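Long-range contacts in sucrose 6(F)-phosphate phosphorylase (Thermoanaerobacterium thermosaccharolyticum DSM 571, PDB 6S9V), which is a phosphorylase of the alpha-amylase family, with a catalytic domain built on a closed barrel of eight parallel strands: residues Asp83-Ala88 / Ser201-Lys206; Glu195-Phe200 / Tyr245-Leu250. One frame throughout, in Å; residues are numbered along the deposited sequence.

In the fold
Both contacts use helix 187-202, one of the helices around the parallel TIM-type barrel. Contact 1 takes the end of this helix and the turn after it, and sets them against the neighbouring helix 81-88, partly buried at the outer side. Contact 2 takes the preceding turns of the helix and packs them, deeper in the fold, against the run from Tyr245 into strand 248-251. Neither has a direct hydrogen bond across. Contact 1 packs Phe203 and the glycine turn against Lys85 and Ala88, with a C-H...O approach and one weak water link; contact 2 uses aromatic and aliphatic side chains. Probable hydrogen bonds, Ser201 OG to Tyr245 O and Glu248 N to Lys206 O, join the two.

Contact 1: Asp83-Ala88 / Ser201-Lys206; sequences DIKKMA and SNFGVK
The Phe203 ring meets Lys85 at its rim: Lys85 CB lies near the ring plane, 4.2 Å from Phe203 CD1. Over one face sits the side chain of the preceding residue, with Asn202 OD1 3.4 Å above the centre of the Phe203 ring, and Trp81 adds a ring stack from the first turn of helix 81-88. Lys85 CG is anti to the backbone N (chi1 -175°), and beyond CG the extended chain leads away from the ring. At its end Lys85 NZ donates to a water at 2.7 Å, and the same water reaches Asn202 OD1 weakly at 3.5 Å. In the backbone, Lys85 CA points its hydrogen at Phe203 O over 3.4 Å, with 146° at the hydrogen. Helix 187-202 ends here in a Schellman motif, whose C-prime residue Gly204 has a positive phi of 92°. Having no side chain, Gly204 leaves room for the methyl of Ala88, whose CB rests 3.8 Å from Gly204 O. Farther in, Ile84 CG2 and Val205 CG2 touch at 4.3 Å, and Val205 continues onto Leu95 of barrel strand 92-97. Phe203 O is buried and has no conventional hydrogen-bond partner, so the Lys85 C-H...O approach is probably a modest compensation. Without a direct hydrogen bond across, helix 81-88 meets the turn ending helix 187-202 by van der Waals contact, and the one weak water bridge between two exposed side chains probably adds little.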
# COMPACT_ATOMS: atom_id res chain seq x y z
N ASP A 83 11.49 6.65 -18.77
CA ASP A 83 11.47 7.49 -17.57
C ASP A 83 11.61 6.64 -16.31
O ASP A 83 12.26 7.05 -15.34
CB ASP A 83 10.18 8.31 -17.53
CG ASP A 83 10.08 9.31 -18.66
OD1 ASP A 83 11.13 9.86 -19.07
OD2 ASP A 83 8.97 9.54 -19.16
N ILE A 84 10.97 5.47 -16.29
CA ILE A 84 11.09 4.55 -15.16
C ILE A 84 12.50 4.00 -15.07
O ILE A 84 13.10 3.90 -13.99
CB ILE A 84 10.06 3.41 -15.29
CG1 ILE A 84 8.63 3.95 -15.39
CG2 ILE A 84 10.18 2.42 -14.13
CD1 ILE A 84 8.07 4.46 -14.12
N LYS A 85 13.04 3.57 -16.21
CA LYS A 85 14.40 3.03 -16.25
C LYS A 85 15.40 4.04 -15.71
O LYS A 85 16.31 3.68 -14.95
CB LYS A 85 14.75 2.63 -17.67
CG LYS A 85 16.10 1.95 -17.83
CD LYS A 85 16.37 1.66 -19.30
CE LYS A 85 17.63 0.84 -19.51
NZ LYS A 85 17.84 0.54 -20.95
N LYS A 86 15.25 5.31 -16.09
CA LYS A 86 16.16 6.34 -15.61
C LYS A 86 16.03 6.53 -14.11
O LYS A 86 17.04 6.64 -13.41
CB LYS A 86 15.89 7.66 -16.35
CG LYS A 86 16.70 8.84 -15.86
CD LYS A 86 16.55 10.04 -16.78
CE LYS A 86 17.14 11.30 -16.16
NZ LYS A 86 17.13 12.44 -17.11
N MET A 87 14.80 6.52 -13.60
CA MET A 87 14.61 6.63 -12.16
C MET A 87 15.21 5.42 -11.44
O MET A 87 15.77 5.56 -10.34
CB MET A 87 13.11 6.75 -11.84
CG MET A 87 12.79 7.18 -10.41
SD MET A 87 11.01 7.30 -10.05
CE MET A 87 10.56 8.46 -11.33
N ALA A 88 15.10 4.23 -12.04
CA ALA A 88 15.66 3.03 -11.43
C ALA A 88 17.18 3.09 -11.33
O ALA A 88 17.78 2.33 -10.56
CB ALA A 88 15.24 1.80 -12.22
N SER A 201 11.15 -6.18 -15.21
CA SER A 201 12.57 -6.45 -15.01
C SER A 201 13.41 -5.76 -16.08
O SER A 201 14.53 -5.32 -15.80
CB SER A 201 12.81 -7.95 -15.02
OG SER A 201 14.19 -8.24 -14.90
N ASN A 202 12.90 -5.72 -17.31
CA ASN A 202 13.64 -5.10 -18.40
C ASN A 202 13.94 -3.63 -18.13
O ASN A 202 14.94 -3.10 -18.63
CB ASN A 202 12.84 -5.26 -19.70
CG ASN A 202 13.57 -4.70 -20.90
OD1 ASN A 202 13.28 -3.59 -21.35
ND2 ASN A 202 14.52 -5.46 -21.43
N PHE A 203 13.09 -2.95 -17.37
CA PHE A 203 13.26 -1.53 -17.10
C PHE A 203 13.70 -1.24 -15.67
O PHE A 203 13.55 -0.11 -15.19
CB PHE A 203 11.98 -0.78 -17.46
CG PHE A 203 11.64 -0.86 -18.92
CD1 PHE A 203 12.38 -0.14 -19.85
CD2 PHE A 203 10.61 -1.66 -19.37
CE1 PHE A 203 12.09 -0.21 -21.21
CE2 PHE A 203 10.31 -1.73 -20.73
CZ PHE A 203 11.05 -1.01 -21.64
N GLY A 204 14.26 -2.23 -14.98
CA GLY A 204 14.93 -1.99 -13.71
C GLY A 204 14.08 -2.12 -12.47
O GLY A 204 14.59 -1.83 -11.38
N VAL A 205 12.84 -2.59 -12.59
CA VAL A 205 11.94 -2.69 -11.44
C VAL A 205 12.36 -3.87 -10.57
O VAL A 205 12.55 -4.99 -11.07
CB VAL A 205 10.49 -2.85 -11.91
CG1 VAL A 205 9.55 -3.05 -10.73
CG2 VAL A 205 10.08 -1.64 -12.72
N LYS A 206 12.50 -3.63 -9.26
CA LYS A 206 13.04 -4.62 -8.35
C LYS A 206 12.03 -5.17 -7.35
O LYS A 206 12.23 -6.27 -6.83
CB LYS A 206 14.17 -3.99 -7.52
CG LYS A 206 15.49 -3.77 -8.22
CD LYS A 206 16.57 -3.49 -7.17
CE LYS A 206 17.88 -3.04 -7.79
NZ LYS A 206 18.37 -3.97 -8.83
O HOH W 1 15.88 -1.27 -21.60

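Contact 2: Glu195-Phe200 / Tyr245-Leu250; sequences EVFKTF and YGIELL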
# COMPACT_ATOMS: atom_id res chain seq x y z
N GLU A 195 4.77 -12.23 -18.52
CA GLU A 195 5.21 -11.21 -19.45
C GLU A 195 5.34 -9.85 -18.77
O GLU A 195 6.22 -9.06 -19.14
CB GLU A 195 4.24 -11.12 -20.63
CG GLU A 195 4.61 -10.05 -21.66
CD GLU A 195 6.00 -10.24 -22.24
OE1 GLU A 195 6.45 -11.40 -22.34
OE2 GLU A 195 6.65 -9.23 -22.57
N VAL A 196 4.50 -9.57 -17.77
CA VAL A 196 4.63 -8.31 -17.05
C VAL A 196 5.90 -8.31 -16.21
O VAL A 196 6.64 -7.32 -16.19
CB VAL A 196 3.38 -8.05 -16.19
CG1 VAL A 196 3.53 -6.71 -15.45
CG2 VAL A 196 2.13 -8.04 -17.06
N PHE A 197 6.18 -9.41 -15.50
CA PHE A 197 7.45 -9.52 -14.77
C PHE A 197 8.64 -9.27 -15.69
O PHE A 197 9.59 -8.56 -15.32
CB PHE A 197 7.58 -10.91 -14.12
CG PHE A 197 6.72 -11.11 -12.89
CD1 PHE A 197 6.50 -10.08 -11.99
CD2 PHE A 197 6.16 -12.35 -12.63
CE1 PHE A 197 5.72 -10.29 -10.85
CE2 PHE A 197 5.38 -12.56 -11.50
CZ PHE A 197 5.17 -11.53 -10.61
N LYS A 198 8.61 -9.85 -16.89
CA LYS A 198 9.70 -9.65 -17.84
C LYS A 198 9.82 -8.19 -18.25
O LYS A 198 10.93 -7.65 -18.31
CB LYS A 198 9.46 -10.54 -19.06
CG LYS A 198 10.54 -10.48 -20.10
CD LYS A 198 10.40 -11.64 -21.08
CE LYS A 198 11.57 -11.70 -22.04
NZ LYS A 198 11.41 -10.68 -23.12
N THR A 199 8.69 -7.55 -18.54
CA THR A 199 8.70 -6.13 -18.89
C THR A 199 9.23 -5.29 -17.74
O THR A 199 10.13 -4.45 -17.93
CB THR A 199 7.29 -5.70 -19.27
OG1 THR A 199 6.87 -6.45 -20.43
CG2 THR A 199 7.23 -4.21 -19.57
N PHE A 200 8.70 -5.50 -16.53
CA PHE A 200 9.17 -4.77 -15.36
C PHE A 200 10.67 -4.93 -15.18
O PHE A 200 11.40 -3.96 -15.00
CB PHE A 200 8.45 -5.26 -14.09
CG PHE A 200 7.01 -4.77 -13.94
CD1 PHE A 200 6.38 -4.09 -14.96
CD2 PHE A 200 6.31 -4.98 -12.76
CE1 PHE A 200 5.08 -3.65 -14.82
CE2 PHE A 200 5.00 -4.53 -12.60
CZ PHE A 200 4.39 -3.87 -13.63
N TYR A 245 13.21 -13.25 -12.46
CA TYR A 245 13.50 -11.97 -13.08
C TYR A 245 14.11 -10.96 -12.10
O TYR A 245 14.14 -9.77 -12.40
CB TYR A 245 12.23 -11.36 -13.70
CG TYR A 245 11.65 -12.18 -14.83
CD1 TYR A 245 12.16 -12.07 -16.12
CD2 TYR A 245 10.59 -13.04 -14.62
CE1 TYR A 245 11.63 -12.81 -17.16
CE2 TYR A 245 10.05 -13.78 -15.65
CZ TYR A 245 10.57 -13.66 -16.92
OH TYR A 245 10.04 -14.41 -17.95
N GLY A 246 14.57 -11.42 -10.94
CA GLY A 246 15.18 -10.52 -9.98
C GLY A 246 14.23 -9.66 -9.18
O GLY A 246 14.62 -8.60 -8.70
N ILE A 247 12.97 -10.08 -9.05
CA ILE A 247 11.93 -9.27 -8.42
C ILE A 247 11.50 -9.90 -7.11
O ILE A 247 11.26 -11.11 -7.04
CB ILE A 247 10.73 -9.09 -9.37
CG1 ILE A 247 11.16 -8.32 -10.62
CG2 ILE A 247 9.60 -8.37 -8.67
CD1 ILE A 247 10.09 -8.20 -11.69
N GLU A 248 11.38 -9.08 -6.07
CA GLU A 248 10.77 -9.48 -4.80
C GLU A 248 9.31 -9.03 -4.80
O GLU A 248 8.99 -7.98 -5.34
CB GLU A 248 11.50 -8.86 -3.61
CG GLU A 248 12.96 -9.26 -3.44
CD GLU A 248 13.16 -10.50 -2.57
OE1 GLU A 248 12.15 -11.08 -2.10
OE2 GLU A 248 14.33 -10.89 -2.36
N LEU A 249 8.44 -9.85 -4.21
CA LEU A 249 7.01 -9.55 -4.16
C LEU A 249 6.64 -8.95 -2.81
O LEU A 249 7.11 -9.40 -1.76
CB LEU A 249 6.17 -10.81 -4.39
CG LEU A 249 6.34 -11.51 -5.75
CD1 LEU A 249 5.40 -12.69 -5.87
CD2 LEU A 249 6.14 -10.55 -6.91
N LEU A 250 5.80 -7.92 -2.84
CA LEU A 250 5.22 -7.29 -1.66
C LEU A 250 3.72 -7.49 -1.73
O LEU A 250 3.06 -6.98 -2.65
CB LEU A 250 5.59 -5.80 -1.60
CG LEU A 250 4.96 -4.92 -0.53
CD1 LEU A 250 5.12 -5.49 0.87
CD2 LEU A 250 5.59 -3.53 -0.63
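Tyr245 lays one face of its ring over the backbone of helix 187-202, with Lys198 CA 3.7 Å above the plane and offset toward the rim. Two ring carbons on different flanks of the phenol take a CB each: Phe197 CB comes within 3.7 Å of Tyr245 CD2, while Lys198 CB is 3.7 Å from Tyr245 CE1. The Lys198 chain crosses the phenol obliquely. Just past Tyr245, Gly246 is the C-prime residue of the Schellman motif ending helix 230-244, and the chain then enters strand 248-251, the fifth of the TIM-type barrel. The side chains that follow fill the layer between barrel and helices. In Ile247 a trans chi2 (174°) extends CD1 toward the helix, 3.7 Å from Phe197 O and 4.1 Å from Phe200 CB. Phe197 has CG beside its backbone N and anti to the carbonyl carbon (chi1 -75°), and its ring meets the strand side chains at two places. Phe197 CD1 lies 4.1 Å from Ile247 CD1; farther out, Leu249 crosses Phe197 at about a right angle, its CD2 3.9 Å from Phe197 CZ. Val208 of strand 207-210 touches Phe197, Phe200 and Ile247 alike.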